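Local coordinates for protein putative NADH-flavin reductase (Streptococcus pneumoniae TIGR4, PDB 4R01) that is a putative NADH-flavin reductase that probably binds NAD(P)H through a Rossmann fold, at residues 103-107 against 108-112. Numbering follows the deposited sequence.
Sequences SLYID and ETKTT
Over one face of the Y105 ring lies CB of K110, 4.1 Å from the ring centroid and displaced toward the rim, a CH-pi contact with the side chains crossing at about a right angle. Y105 CD1 also lies against the lysine backbone, 3.5 Å from K110 CA. K110 CG sits beside its own backbone N (chi1 -66°), and the extended chain beyond it carries NZ away from the tyrosine. One residue on from Y105, I106 CD1 meets T112 CB at 3.7 Å. The backbone closes as a type I beta turn from D107 to K110, K110 N donating to D107 O over 3.1 Å from above the carbonyl plane; this turn belongs to the loop between strand 94-98 and helix 125-138 of the Rossmann-type domain. Farther back a nearly straight hydrogen bond (168°) joins I106 N to T112 O at 3.1 Å, and Y105 CA adds a CA-H...O contact to the same oxygen. L104 bonds through its backbone to L114 farther along the same loop, and Y105 to E170 and F172 of the loop between strands 165-168 and 181-183. At the subunit interface, T112 OG1 hydrogen-bonds T112 OG1 of the second subunit, whose I106 also packs on T112.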
loop_
_atom_site.group_PDB
_atom_site.type_symbol
_atom_site.label_atom_id
_atom_site.label_comp_id
_atom_site.label_asym_id
_atom_site.label_seq_id
_atom_site.Cartn_x
_atom_site.Cartn_y
_atom_site.Cartn_z
ATOM N N SER A 103 13.535 1.134 11.396
ATOM C CA SER A 103 14.873 1.475 10.920
ATOM C C SER A 103 15.294 0.641 9.715
ATOM O O SER A 103 16.412 0.777 9.219
ATOM C CB SER A 103 15.896 1.297 12.040
ATOM O OG SER A 103 16.001 -0.068 12.409
ATOM N N LEU A 104 14.409 -0.240 9.264
ATOM C CA LEU A 104 14.672 -1.056 8.085
ATOM C C LEU A 104 14.731 -0.182 6.838
ATOM O O LEU A 104 13.935 0.743 6.685
ATOM C CB LEU A 104 13.600 -2.137 7.929
ATOM C CG LEU A 104 13.642 -3.264 8.963
ATOM C CD1 LEU A 104 12.349 -4.066 8.958
ATOM C CD2 LEU A 104 14.843 -4.170 8.714
ATOM N N TYR A 105 15.684 -0.471 5.958
ATOM C CA TYR A 105 15.801 0.241 4.687
ATOM C C TYR A 105 14.718 -0.202 3.708
ATOM O O TYR A 105 14.343 -1.375 3.675
ATOM C CB TYR A 105 17.184 0.021 4.069
ATOM C CG TYR A 105 18.325 0.553 4.904
ATOM C CD1 TYR A 105 18.740 1.872 4.786
ATOM C CD2 TYR A 105 18.991 -0.265 5.807
ATOM C CE1 TYR A 105 19.787 2.363 5.545
ATOM C CE2 TYR A 105 20.038 0.217 6.571
ATOM C CZ TYR A 105 20.433 1.531 6.436
ATOM O OH TYR A 105 21.475 2.014 7.195
ATOM N N ILE A 106 14.226 0.736 2.907
ATOM C CA ILE A 106 13.144 0.454 1.970
ATOM C C ILE A 106 13.602 -0.358 0.754
ATOM O O ILE A 106 12.814 -1.106 0.175
ATOM C CB ILE A 106 12.481 1.754 1.474
ATOM C CG1 ILE A 106 13.504 2.636 0.763
ATOM C CG2 ILE A 106 11.856 2.511 2.630
ATOM C CD1 ILE A 106 12.908 3.863 0.146
ATOM N N ASP A 107 14.868 -0.214 0.369
ATOM C CA ASP A 107 15.388 -0.941 -0.787
ATOM C C ASP A 107 16.910 -1.065 -0.768
ATOM O O ASP A 107 17.565 -0.674 0.201
ATOM C CB ASP A 107 14.929 -0.275 -2.092
ATOM C CG ASP A 107 15.257 1.208 -2.149
ATOM O OD1 ASP A 107 16.409 1.587 -1.857
ATOM O OD2 ASP A 107 14.355 2.001 -2.488
ATOM N N GLU A 108 17.460 -1.604 -1.851
ATOM C CA GLU A 108 18.883 -1.925 -1.931
ATOM C C GLU A 108 19.778 -0.688 -1.961
ATOM O O GLU A 108 20.978 -0.782 -1.705
ATOM C CB GLU A 108 19.161 -2.786 -3.165
ATOM C CG GLU A 108 18.289 -4.028 -3.274
ATOM C CD GLU A 108 17.630 -4.158 -4.639
ATOM O OE1 GLU A 108 16.888 -3.233 -5.033
ATOM O OE2 GLU A 108 17.857 -5.183 -5.320
ATOM N N THR A 109 19.199 0.466 -2.280
ATOM C CA THR A 109 19.961 1.709 -2.314
ATOM C C THR A 109 20.397 2.106 -0.906
ATOM O O THR A 109 21.425 2.762 -0.729
ATOM C CB THR A 109 19.154 2.862 -2.943
ATOM O OG1 THR A 109 18.016 3.158 -2.123
ATOM C CG2 THR A 109 18.681 2.484 -4.338
ATOM N N LYS A 110 19.606 1.695 0.082
ATOM C CA LYS A 110 19.891 1.942 1.497
ATOM C C LYS A 110 20.110 3.419 1.808
ATOM O O LYS A 110 21.029 3.778 2.543
ATOM C CB LYS A 110 21.109 1.128 1.949
ATOM C CG LYS A 110 20.884 -0.378 1.937
ATOM C CD LYS A 110 22.069 -1.138 2.512
ATOM C CE LYS A 110 21.793 -2.635 2.534
ATOM N NZ LYS A 110 22.920 -3.424 3.106
ATOM N N THR A 111 19.258 4.271 1.248
ATOM C CA THR A 111 19.327 5.704 1.504
ATOM C C THR A 111 18.201 6.143 2.434
ATOM O O THR A 111 18.374 7.039 3.257
ATOM C CB THR A 111 19.247 6.517 0.200
ATOM O OG1 THR A 111 17.993 6.265 -0.446
ATOM C CG2 THR A 111 20.382 6.134 -0.739
ATOM N N THR A 112 17.048 5.496 2.298
ATOM C CA THR A 112 15.864 5.849 3.071
ATOM C C THR A 112 15.372 4.661 3.900
ATOM O O THR A 112 15.405 3.519 3.445
ATOM C CB THR A 112 14.728 6.349 2.148
ATOM O OG1 THR A 112 15.181 7.486 1.404
ATOM C CG2 THR A 112 13.502 6.739 2.954
#